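Local coordinates for proto-oncogene tyrosine-protein kinase receptor Ret (Danio rerio, PDB 7AMK) that serves as a receptor tyrosine kinase whose extracellular cadherin-like domains take part in assembling the signalling complex with GDNF and GFR alpha 1, at residues A[1-5]-A[136-141]; A[38-42]-A[99-103]; A[128-133]-A[154-158]; A[175-179]-A[200-204]. The protein carries 4 engineered substitutions. One frame throughout, in Å; residues are numbered along the deposited sequence.

Contact 1 of 4, residues A[1-5]-A[136-141]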
loop_
_atom_site.group_PDB
_atom_site.type_symbol
_atom_site.label_atom_id
_atom_site.label_comp_id
_atom_site.label_asym_id
_atom_site.label_seq_id
_atom_site.Cartn_x
_atom_site.Cartn_y
_atom_site.Cartn_z
ATOM N N LEU A 1 -40.654 25.789 -5.784
ATOM C CA LEU A 1 -41.541 24.793 -6.376
ATOM C C LEU A 1 -40.754 23.580 -6.825
ATOM O O LEU A 1 -39.701 23.706 -7.418
ATOM C CB LEU A 1 -42.307 25.399 -7.554
ATOM C CG LEU A 1 -43.103 26.684 -7.241
ATOM C CD1 LEU A 1 -43.643 27.348 -8.527
ATOM C CD2 LEU A 1 -44.229 26.480 -6.200
ATOM N N TYR A 2 -41.237 22.387 -6.504
ATOM C CA TYR A 2 -40.693 21.200 -7.145
ATOM C C TYR A 2 -41.821 20.214 -7.346
ATOM O O TYR A 2 -42.901 20.355 -6.774
ATOM C CB TYR A 2 -39.548 20.554 -6.349
ATOM C CG TYR A 2 -39.948 19.938 -5.011
ATOM C CD1 TYR A 2 -40.055 20.725 -3.882
ATOM C CD2 TYR A 2 -40.230 18.563 -4.893
ATOM C CE1 TYR A 2 -40.399 20.195 -2.657
ATOM C CE2 TYR A 2 -40.586 18.006 -3.660
ATOM C CZ TYR A 2 -40.668 18.842 -2.533
ATOM O OH TYR A 2 -41.019 18.360 -1.274
ATOM N N PHE A 3 -41.557 19.224 -8.184
ATOM C CA PHE A 3 -42.555 18.251 -8.588
ATOM C C PHE A 3 -42.327 16.943 -7.851
ATOM O O PHE A 3 -41.232 16.370 -7.942
ATOM C CB PHE A 3 -42.479 18.034 -10.092
ATOM C CG PHE A 3 -42.896 19.227 -10.908
ATOM C CD1 PHE A 3 -44.198 19.678 -10.886
ATOM C CD2 PHE A 3 -41.990 19.862 -11.739
ATOM C CE1 PHE A 3 -44.588 20.760 -11.653
ATOM C CE2 PHE A 3 -42.368 20.954 -12.512
ATOM C CZ PHE A 3 -43.666 21.399 -12.474
ATOM N N PRO A 4 -43.295 16.451 -7.082
ATOM C CA PRO A 4 -43.123 15.153 -6.422
ATOM C C PRO A 4 -43.223 13.956 -7.375
ATOM O O PRO A 4 -43.071 12.812 -6.937
ATOM C CB PRO A 4 -44.265 15.144 -5.405
ATOM C CG PRO A 4 -45.343 15.992 -6.072
ATOM C CD PRO A 4 -44.543 17.123 -6.679
ATOM N N GLN A 5 -43.431 14.202 -8.664
ATOM C CA GLN A 5 -43.752 13.172 -9.631
ATOM C C GLN A 5 -43.229 13.641 -10.986
ATOM O O GLN A 5 -43.552 14.750 -11.419
ATOM C CB GLN A 5 -45.273 12.960 -9.640
ATOM C CG GLN A 5 -45.743 11.868 -10.550
ATOM C CD GLN A 5 -47.213 11.544 -10.374
ATOM O OE1 GLN A 5 -47.826 11.873 -9.354
ATOM N NE2 GLN A 5 -47.788 10.890 -11.378
ATOM N N SER A 136 -47.039 5.225 -9.903
ATOM C CA SER A 136 -45.698 5.759 -9.708
ATOM C C SER A 136 -45.545 6.318 -8.295
ATOM O O SER A 136 -46.472 6.923 -7.751
ATOM C CB SER A 136 -45.444 6.859 -10.728
ATOM O OG SER A 136 -46.477 7.836 -10.626
ATOM N N ASN A 137 -44.368 6.123 -7.698
ATOM C CA ASN A 137 -44.183 6.486 -6.290
ATOM C C ASN A 137 -43.678 7.922 -6.154
ATOM O O ASN A 137 -42.656 8.273 -6.757
ATOM C CB ASN A 137 -43.223 5.538 -5.599
ATOM C CG ASN A 137 -43.806 4.151 -5.418
ATOM O OD1 ASN A 137 -44.981 3.981 -5.038
ATOM N ND2 ASN A 137 -42.976 3.142 -5.679
ATOM N N PRO A 138 -44.347 8.775 -5.407
ATOM C CA PRO A 138 -43.912 10.174 -5.343
ATOM C C PRO A 138 -42.637 10.298 -4.514
ATOM O O PRO A 138 -42.163 9.350 -3.882
ATOM C CB PRO A 138 -45.115 10.892 -4.708
ATOM C CG PRO A 138 -45.864 9.829 -3.979
ATOM C CD PRO A 138 -45.620 8.539 -4.712
ATOM N N HIS A 139 -42.042 11.480 -4.574
ATOM C CA HIS A 139 -40.879 11.758 -3.754
ATOM C C HIS A 139 -41.031 13.153 -3.212
ATOM O O HIS A 139 -41.587 14.017 -3.887
ATOM C CB HIS A 139 -39.563 11.638 -4.536
ATOM C CG HIS A 139 -39.502 12.512 -5.754
ATOM N ND1 HIS A 139 -39.199 13.857 -5.697
ATOM C CD2 HIS A 139 -39.716 12.232 -7.066
ATOM C CE1 HIS A 139 -39.224 14.367 -6.918
ATOM N NE2 HIS A 139 -39.538 13.403 -7.766
ATOM N N ILE A 140 -40.580 13.358 -1.981
ATOM C CA ILE A 140 -40.447 14.693 -1.428
ATOM C C ILE A 140 -39.057 14.788 -0.810
ATOM O O ILE A 140 -38.393 13.783 -0.558
ATOM C CB ILE A 140 -41.537 14.997 -0.389
ATOM C CG1 ILE A 140 -41.544 13.886 0.659
ATOM C CG2 ILE A 140 -42.892 15.015 -1.019
ATOM C CD1 ILE A 140 -42.478 14.146 1.803
ATOM N N THR A 141 -38.627 16.010 -0.550
ATOM C CA THR A 141 -37.360 16.218 0.126
ATOM C C THR A 141 -37.621 16.458 1.606
ATOM O O THR A 141 -38.659 16.999 1.985
ATOM C CB THR A 141 -36.587 17.386 -0.487
ATOM O OG1 THR A 141 -36.393 17.128 -1.877
ATOM C CG2 THR A 141 -35.194 17.554 0.185
#
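The chain start, residues 1-5, runs nearly antiparallel to residues 136-141, their end-to-end directions 154° apart, yet they meet closely around one point, where the CA atoms of Pro-4 and His-139 lie 4.9 Å apart. A backbone hydrogen bond holds this close approach, His-139 N giving to Pro-4 O at 2.9 Å. Two CA-H...O contacts flank it, Pro-138 CA to Pro-4 O and Pro-4 CA to His-139 O, each 3.2 Å. The His-139 side chain bends back so that Pro-4 CA sits over its ring face, 4.1 Å from the centroid, a CH-pi contact; Tyr-227 also stacks with this imidazole. Pro-4 CB approaches Pro-138 CB at 4.4 Å. Towards the chain start, Tyr-2 turns its ring edge to strand 139-141, and Thr-141 N gives a weak hydrogen bond to Tyr-2 OH (3.4 Å). Between these two segments, cadherin-like domain 1 meets domain 2 through one good backbone bond, with prolines and aromatic rings supplying most of the remaining contact and no salt bridge.

Contact 2 of 4, residues A[38-42]-A[99-103]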
loop_
_atom_site.group_PDB
_atom_site.type_symbol
_atom_site.label_atom_id
_atom_site.label_comp_id
_atom_site.label_asym_id
_atom_site.label_seq_id
_atom_site.Cartn_x
_atom_site.Cartn_y
_atom_site.Cartn_z
ATOM N N PHE A 38 -49.255 27.359 -13.394
ATOM C CA PHE A 38 -49.143 26.257 -14.330
ATOM C C PHE A 38 -49.404 26.741 -15.748
ATOM O O PHE A 38 -50.198 27.654 -15.967
ATOM C CB PHE A 38 -50.159 25.172 -13.985
ATOM C CG PHE A 38 -50.021 24.616 -12.605
ATOM C CD1 PHE A 38 -49.213 23.507 -12.369
ATOM C CD2 PHE A 38 -50.729 25.165 -11.550
ATOM C CE1 PHE A 38 -49.095 22.978 -11.092
ATOM C CE2 PHE A 38 -50.618 24.623 -10.271
ATOM C CZ PHE A 38 -49.794 23.521 -10.053
ATOM N N PHE A 39 -48.780 26.074 -16.714
ATOM C CA PHE A 39 -48.999 26.387 -18.115
ATOM C C PHE A 39 -48.524 25.229 -18.986
ATOM O O PHE A 39 -47.619 24.474 -18.607
ATOM C CB PHE A 39 -48.281 27.687 -18.495
ATOM C CG PHE A 39 -46.858 27.764 -18.017
ATOM C CD1 PHE A 39 -46.559 28.155 -16.714
ATOM C CD2 PHE A 39 -45.809 27.481 -18.879
ATOM C CE1 PHE A 39 -45.241 28.254 -16.285
ATOM C CE2 PHE A 39 -44.491 27.568 -18.449
ATOM C CZ PHE A 39 -44.207 27.951 -17.145
ATOM N N LEU A 40 -49.129 25.122 -20.174
ATOM C CA LEU A 40 -48.726 24.134 -21.178
ATOM C C LEU A 40 -47.531 24.609 -21.992
ATOM O O LEU A 40 -47.418 25.788 -22.336
ATOM C CB LEU A 40 -49.877 23.815 -22.135
ATOM C CG LEU A 40 -50.981 22.952 -21.521
ATOM C CD1 LEU A 40 -52.212 22.909 -22.394
ATOM C CD2 LEU A 40 -50.457 21.566 -21.298
ATOM N N CYS A 41 -46.656 23.669 -22.334
ATOM C CA CYS A 41 -45.387 23.977 -22.968
ATOM C C CYS A 41 -45.202 23.357 -24.336
ATOM O O CYS A 41 -44.246 23.718 -25.035
ATOM C CB CYS A 41 -44.228 23.511 -22.085
ATOM S SG CYS A 41 -43.908 24.678 -20.818
ATOM N N SER A 42 -46.062 22.430 -24.727
ATOM C CA SER A 42 -45.905 21.686 -25.970
ATOM C C SER A 42 -46.345 22.497 -27.182
ATOM O O SER A 42 -46.826 21.940 -28.170
ATOM C CB SER A 42 -46.676 20.374 -25.863
ATOM O OG SER A 42 -46.564 19.863 -24.541
ATOM N N VAL A 99 -40.783 31.817 -22.719
ATOM C CA VAL A 99 -39.415 31.320 -22.639
ATOM C C VAL A 99 -39.212 30.332 -21.494
ATOM O O VAL A 99 -38.235 29.572 -21.514
ATOM C CB VAL A 99 -38.432 32.509 -22.517
ATOM C CG1 VAL A 99 -38.300 32.964 -21.072
ATOM C CG2 VAL A 99 -37.064 32.151 -23.103
ATOM N N MET A 100 -40.106 30.305 -20.496
ATOM C CA MET A 100 -39.908 29.397 -19.363
ATOM C C MET A 100 -39.951 27.937 -19.796
ATOM O O MET A 100 -39.329 27.079 -19.156
ATOM C CB MET A 100 -40.959 29.644 -18.275
ATOM C CG MET A 100 -40.878 31.005 -17.604
ATOM S SD MET A 100 -42.366 31.372 -16.627
ATOM C CE MET A 100 -41.832 32.838 -15.732
ATOM N N CYS A 101 -40.677 27.637 -20.874
ATOM C CA CYS A 101 -40.796 26.256 -21.340
ATOM C C CYS A 101 -39.463 25.685 -21.807
ATOM O O CYS A 101 -39.272 24.460 -21.779
ATOM C CB CYS A 101 -41.821 26.166 -22.472
ATOM S SG CYS A 101 -43.548 26.372 -21.955
ATOM N N THR A 102 -38.537 26.545 -22.244
ATOM C CA THR A 102 -37.211 26.115 -22.677
ATOM C C THR A 102 -36.197 26.090 -21.543
ATOM O O THR A 102 -35.157 25.433 -21.673
ATOM C CB THR A 102 -36.682 27.035 -23.785
ATOM O OG1 THR A 102 -37.677 27.185 -24.807
ATOM C CG2 THR A 102 -35.418 26.463 -24.399
ATOM N N ILE A 103 -36.492 26.765 -20.433
ATOM C CA ILE A 103 -35.480 27.053 -19.421
ATOM C C ILE A 103 -35.874 26.619 -18.020
ATOM O O ILE A 103 -34.985 26.470 -17.165
ATOM C CB ILE A 103 -35.152 28.559 -19.438
ATOM C CG1 ILE A 103 -36.345 29.359 -18.919
ATOM C CG2 ILE A 103 -34.873 29.011 -20.843
#
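A disulfide joins the two segments: Cys-41 SG and Cys-101 SG are bonded at 2.1 Å with chi3 of -81°, tying the end of a strand to a short, weakly bonded helical turn 60 residues later. The two CA atoms lie 5.4 Å apart, and both CA-to-CB bonds point across the gap. No hydrogen bond crosses between the segments, so the covalent link is backed mainly by side-chain packing. Phe-39, two residues before Cys-41 and so on the same side of the extended chain, brings its ring against the turn. Its edge faces the sulfur of Cys-101, with Phe-39 CE2 3.8 Å from Cys-101 SG, while Phe-39 CZ touches Met-100 CB at 3.8 Å. Met-100 SD lies 4.8 Å from the Phe-39 ring centroid, an oblique Met-aromatic contact. The turn itself is held by Thr-102 N to Val-99 O and Ile-103 N to Met-100 O, both 3.1 Å. Strand 37-40 forms an edge of the domain 1 sheet beside strand 83-92, with backbone bonds from Phe-39 to Gly-90 and from Cys-41 to Lys-88. The disulfide therefore pins helix 100-103, in the connection between strands 83-92 and 106-114, against that sheet edge near the surface.

Contact 3 of 4, residues A[128-133]-A[154-158]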
loop_
_atom_site.group_PDB
_atom_site.type_symbol
_atom_site.label_atom_id
_atom_site.label_comp_id
_atom_site.label_asym_id
_atom_site.label_seq_id
_atom_site.Cartn_x
_atom_site.Cartn_y
_atom_site.Cartn_z
ATOM N N THR A 128 -59.772 -0.377 -11.247
ATOM C CA THR A 128 -59.359 0.600 -12.252
ATOM C C THR A 128 -59.989 1.959 -11.984
ATOM O O THR A 128 -59.334 2.991 -12.150
ATOM C CB THR A 128 -59.748 0.129 -13.664
ATOM O OG1 THR A 128 -59.325 -1.223 -13.873
ATOM C CG2 THR A 128 -59.098 1.027 -14.721
ATOM N N LEU A 129 -61.277 1.979 -11.615
ATOM C CA LEU A 129 -61.933 3.244 -11.299
ATOM C C LEU A 129 -61.204 3.980 -10.182
ATOM O O LEU A 129 -61.069 5.211 -10.215
ATOM C CB LEU A 129 -63.387 2.994 -10.899
ATOM C CG LEU A 129 -64.133 4.193 -10.293
ATOM C CD1 LEU A 129 -64.272 5.370 -11.287
ATOM C CD2 LEU A 129 -65.500 3.775 -9.771
ATOM N N CYS A 130 -60.726 3.231 -9.195
ATOM C CA CYS A 130 -60.077 3.730 -7.996
ATOM C C CYS A 130 -58.630 4.172 -8.225
ATOM O O CYS A 130 -58.231 5.253 -7.775
ATOM C CB CYS A 130 -60.138 2.634 -6.930
ATOM S SG CYS A 130 -61.734 2.618 -6.072
ATOM N N PHE A 131 -57.826 3.342 -8.891
ATOM C CA PHE A 131 -56.384 3.540 -8.916
ATOM C C PHE A 131 -55.827 3.306 -10.308
ATOM O O PHE A 131 -56.207 2.338 -10.975
ATOM C CB PHE A 131 -55.652 2.603 -7.948
ATOM C CG PHE A 131 -56.009 2.799 -6.508
ATOM C CD1 PHE A 131 -55.499 3.873 -5.783
ATOM C CD2 PHE A 131 -56.806 1.876 -5.855
ATOM C CE1 PHE A 131 -55.815 4.025 -4.442
ATOM C CE2 PHE A 131 -57.115 2.029 -4.502
ATOM C CZ PHE A 131 -56.624 3.113 -3.803
ATOM N N PRO A 132 -54.895 4.151 -10.749
ATOM C CA PRO A 132 -54.199 3.894 -12.015
ATOM C C PRO A 132 -53.616 2.492 -12.057
ATOM O O PRO A 132 -53.316 1.873 -11.035
ATOM C CB PRO A 132 -53.092 4.945 -12.036
ATOM C CG PRO A 132 -53.603 6.046 -11.138
ATOM C CD PRO A 132 -54.440 5.386 -10.089
ATOM N N GLU A 133 -53.453 1.996 -13.278
ATOM C CA GLU A 133 -52.967 0.638 -13.471
ATOM C C GLU A 133 -51.633 0.425 -12.761
ATOM O O GLU A 133 -51.492 -0.481 -11.927
ATOM C CB GLU A 133 -52.862 0.356 -14.965
ATOM C CG GLU A 133 -54.194 0.499 -15.678
ATOM C CD GLU A 133 -54.562 1.938 -15.977
ATOM O OE1 GLU A 133 -53.639 2.783 -16.054
ATOM O OE2 GLU A 133 -55.773 2.223 -16.140
ATOM N N ARG A 154 -59.527 9.570 -10.161
ATOM C CA ARG A 154 -59.310 9.374 -11.593
ATOM C C ARG A 154 -60.388 10.170 -12.320
ATOM O O ARG A 154 -61.507 9.711 -12.511
ATOM C CB ARG A 154 -59.312 7.895 -11.959
ATOM C CG ARG A 154 -58.221 7.094 -11.223
ATOM C CD ARG A 154 -57.812 5.848 -12.010
ATOM N NE ARG A 154 -57.441 6.126 -13.401
ATOM C CZ ARG A 154 -57.131 5.185 -14.286
ATOM N NH1 ARG A 154 -57.160 3.903 -13.962
ATOM N NH2 ARG A 154 -56.786 5.539 -15.523
ATOM N N PHE A 155 -60.041 11.403 -12.707
ATOM C CA PHE A 155 -61.008 12.317 -13.319
ATOM C C PHE A 155 -61.765 11.673 -14.477
ATOM O O PHE A 155 -62.989 11.814 -14.576
ATOM C CB PHE A 155 -60.295 13.588 -13.784
ATOM C CG PHE A 155 -59.868 14.498 -12.645
ATOM C CD1 PHE A 155 -60.380 14.322 -11.376
ATOM C CD2 PHE A 155 -58.983 15.544 -12.862
ATOM C CE1 PHE A 155 -59.994 15.160 -10.334
ATOM C CE2 PHE A 155 -58.608 16.391 -11.841
ATOM C CZ PHE A 155 -59.106 16.196 -10.572
ATOM N N THR A 156 -61.067 10.943 -15.350
ATOM C CA THR A 156 -61.722 10.387 -16.537
ATOM C C THR A 156 -62.778 9.344 -16.165
ATOM O O THR A 156 -63.848 9.274 -16.787
ATOM C CB THR A 156 -60.670 9.792 -17.482
ATOM O OG1 THR A 156 -59.812 8.903 -16.754
ATOM C CG2 THR A 156 -59.814 10.910 -18.103
ATOM N N HIS A 157 -62.508 8.544 -15.140
ATOM C CA HIS A 157 -63.394 7.436 -14.814
ATOM C C HIS A 157 -64.602 7.857 -13.987
ATOM O O HIS A 157 -65.659 7.221 -14.073
ATOM C CB HIS A 157 -62.599 6.357 -14.102
ATOM C CG HIS A 157 -61.607 5.682 -14.992
ATOM N ND1 HIS A 157 -60.426 6.281 -15.379
ATOM C CD2 HIS A 157 -61.642 4.481 -15.617
ATOM C CE1 HIS A 157 -59.761 5.463 -16.174
ATOM N NE2 HIS A 157 -60.478 4.362 -16.333
ATOM N N MET A 158 -64.489 8.920 -13.195
ATOM C CA MET A 158 -65.664 9.372 -12.463
ATOM C C MET A 158 -66.711 9.975 -13.395
ATOM O O MET A 158 -67.885 10.063 -13.016
ATOM C CB MET A 158 -65.245 10.351 -11.358
ATOM C CG MET A 158 -64.369 9.680 -10.272
ATOM S SD MET A 158 -63.601 10.766 -9.037
ATOM C CE MET A 158 -65.017 11.322 -8.091
HETATM O O HOH W 1 -61.264 7.705 -9.157
HETATM O O HOH W 2 -58.541 2.956 -17.303
#
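Thr-128, on helix 126-130, offers its carbonyl oxygen to the guanidinium that dominates this contact: Arg-154 NH1 donates to Thr-128 O at 3.0 Å, and the same oxygen lies over a face of the His-157 ring. Leu-129 begins by pointing away but curls back, so that Leu-129 CD1 reaches His-157 CB at 3.4 Å; its carbonyl is joined to the other segment by a water, 2.7 Å from both Leu-129 O and Arg-154 N. Cys-130 faces away, into its disulfide with Cys-207. At Phe-131 the chain leaves helical geometry, and Pro-132 then passes over one face of the guanidinium, Pro-132 CA 3.5 Å from Arg-154 NH1. Glu-133 closes the run with a salt bridge, Glu-133 OE2 to Arg-154 NH1 at 3.1 Å, and a second water bridges Glu-133 OE2 (3.1 Å) to His-157 NE2 (2.6 Å). Arg-154 is thus wrapped by the helix end and its exit, and its NH2 carries a further salt bridge to Glu-10 on strand 7-14 of domain 1. Around this, Phe-131 packs on strands 200-210 and 215-227, while Phe-155 and Thr-156 of helix 155-160 lean on strand 21-24, so the contact lies where the first two cadherin-like domains meet.

Contact 4 of 4, residues A[175-179]-A[200-204]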
loop_
_atom_site.group_PDB
_atom_site.type_symbol
_atom_site.label_atom_id
_atom_site.label_comp_id
_atom_site.label_asym_id
_atom_site.label_seq_id
_atom_site.Cartn_x
_atom_site.Cartn_y
_atom_site.Cartn_z
ATOM N N SER A 175 -48.934 5.853 13.202
ATOM C CA SER A 175 -49.157 7.234 12.813
ATOM C C SER A 175 -48.148 7.634 11.742
ATOM O O SER A 175 -46.941 7.408 11.883
ATOM C CB SER A 175 -49.048 8.149 14.021
ATOM O OG SER A 175 -49.406 9.463 13.652
ATOM N N VAL A 176 -48.648 8.231 10.669
ATOM C CA VAL A 176 -47.823 8.592 9.523
ATOM C C VAL A 176 -48.099 10.050 9.174
ATOM O O VAL A 176 -49.228 10.529 9.340
ATOM C CB VAL A 176 -48.100 7.649 8.340
ATOM C CG1 VAL A 176 -47.382 8.110 7.097
ATOM C CG2 VAL A 176 -47.633 6.249 8.687
ATOM N N PRO A 177 -47.119 10.791 8.740
ATOM C CA PRO A 177 -47.383 12.184 8.344
ATOM C C PRO A 177 -48.011 12.313 6.949
ATOM O O PRO A 177 -47.685 13.227 6.185
ATOM C CB PRO A 177 -45.984 12.824 8.412
ATOM C CG PRO A 177 -45.037 11.707 8.172
ATOM C CD PRO A 177 -45.677 10.498 8.822
ATOM N N PHE A 178 -48.918 11.409 6.603
ATOM C CA PHE A 178 -49.648 11.461 5.347
ATOM C C PHE A 178 -51.127 11.220 5.628
ATOM O O PHE A 178 -51.474 10.403 6.483
ATOM C CB PHE A 178 -49.113 10.425 4.353
ATOM C CG PHE A 178 -47.646 10.598 4.017
ATOM C CD1 PHE A 178 -46.658 9.986 4.781
ATOM C CD2 PHE A 178 -47.257 11.380 2.953
ATOM C CE1 PHE A 178 -45.295 10.159 4.471
ATOM C CE2 PHE A 178 -45.913 11.532 2.640
ATOM C CZ PHE A 178 -44.933 10.935 3.397
ATOM N N ALA A 179 -51.993 11.947 4.925
ATOM C CA ALA A 179 -53.434 11.818 5.085
ATOM C C ALA A 179 -54.084 12.188 3.752
ATOM O O ALA A 179 -53.418 12.658 2.828
ATOM C CB ALA A 179 -53.942 12.704 6.231
ATOM N N VAL A 200 -37.994 6.032 3.230
ATOM C CA VAL A 200 -39.104 5.509 2.430
ATOM C C VAL A 200 -40.308 5.345 3.346
ATOM O O VAL A 200 -40.223 4.658 4.369
ATOM C CB VAL A 200 -38.785 4.141 1.789
ATOM C CG1 VAL A 200 -40.017 3.635 1.035
ATOM C CG2 VAL A 200 -37.577 4.181 0.853
ATOM N N TYR A 201 -41.429 5.948 2.997
ATOM C CA TYR A 201 -42.654 5.697 3.740
ATOM C C TYR A 201 -43.540 4.752 2.941
ATOM O O TYR A 201 -43.854 5.018 1.781
ATOM C CB TYR A 201 -43.385 6.991 4.052
ATOM C CG TYR A 201 -42.807 7.763 5.207
ATOM C CD1 TYR A 201 -41.763 8.661 5.020
ATOM C CD2 TYR A 201 -43.321 7.603 6.486
ATOM C CE1 TYR A 201 -41.239 9.341 6.058
ATOM C CE2 TYR A 201 -42.824 8.297 7.530
ATOM C CZ TYR A 201 -41.780 9.173 7.324
ATOM O OH TYR A 201 -41.308 9.894 8.397
ATOM N N HIS A 202 -43.924 3.649 3.564
ATOM C CA HIS A 202 -44.866 2.710 2.978
ATOM C C HIS A 202 -46.280 3.125 3.347
ATOM O O HIS A 202 -46.584 3.358 4.523
ATOM C CB HIS A 202 -44.596 1.287 3.460
ATOM C CG HIS A 202 -43.289 0.730 2.988
ATOM N ND1 HIS A 202 -43.083 0.308 1.688
ATOM C CD2 HIS A 202 -42.111 0.543 3.636
ATOM C CE1 HIS A 202 -41.839 -0.126 1.561
ATOM N NE2 HIS A 202 -41.230 0.003 2.727
ATOM N N LEU A 203 -47.123 3.249 2.336
ATOM C CA LEU A 203 -48.489 3.716 2.498
ATOM C C LEU A 203 -49.425 2.697 1.869
ATOM O O LEU A 203 -49.088 2.052 0.865
ATOM C CB LEU A 203 -48.706 5.109 1.846
ATOM C CG LEU A 203 -47.854 6.281 2.378
ATOM C CD1 LEU A 203 -48.175 7.635 1.668
ATOM C CD2 LEU A 203 -48.075 6.432 3.880
ATOM N N ASP A 204 -50.576 2.522 2.506
ATOM C CA ASP A 204 -51.704 1.803 1.937
ATOM C C ASP A 204 -52.863 2.786 1.804
ATOM O O ASP A 204 -53.338 3.331 2.806
ATOM C CB ASP A 204 -52.093 0.590 2.799
ATOM C CG ASP A 204 -52.627 -0.587 1.957
ATOM O OD1 ASP A 204 -52.447 -0.583 0.727
ATOM O OD2 ASP A 204 -53.236 -1.520 2.523
#
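Tyr-201, Phe-178 and Leu-203 bury the most surface here, and together they form a layered cluster between two strands. Phe-178 is the middle element. Its ring edge meets the face of Tyr-201 in an edge-to-face pair, centroids 5.3 Å apart and planes at 62°, with Phe-178 CE1 3.5 Å from Tyr-201 CG. One face of the Phe-178 ring takes Leu-203 CD1, 4.2 Å from the centroid and 25° off the normal, a CH-pi contact. Tyr-201 and Leu-203 alternate with His-202 along the strand, so both point toward 175-179 while His-202 points away. Val-176 and Pro-177 fill in beside them: Val-176 CG1 lies 3.7 Å from Leu-203 CD2, and Pro-177 CD lies 3.8 Å from Tyr-201 CE2. The nearest CA pairs, Val-176 with Tyr-201 and Phe-178 with Leu-203, are both 8.3 Å apart, a spacing for side chains rather than backbone pairing. Strand 178-181 belongs to a three-stranded sheet of this domain and strand 200-210 to its four-stranded sheet, so the contact packs one on the other, as in a cadherin-type beta sandwich. With no hydrogen bond between the segments, these sheets are held here by interlocking apolar and aromatic side chains.

How the contacts relate
Contacts 1, 3 and 4 lie close together around cadherin-like domain 2, with centres 14 to 22 Å apart. Contact 4 packs that domain's two sheets, one of which carries strand 139-141 of contact 1. Contacts 1 and 3 adjoin in sequence, alternate along the chain and sit 20 Å apart between centres, marking two places on the side of domain 2 turned to domain 1. Contact 2 is nested in the loop closed by contact 1, their centres 19 Å apart. It lies within domain 1, and the centres of contacts 2 and 4 are about 33 Å apart. Calcium is nearest to contact 1: the Thr-141 side chain is about 8 Å from an ion, and the next residue, Glu-142, is a calcium ligand.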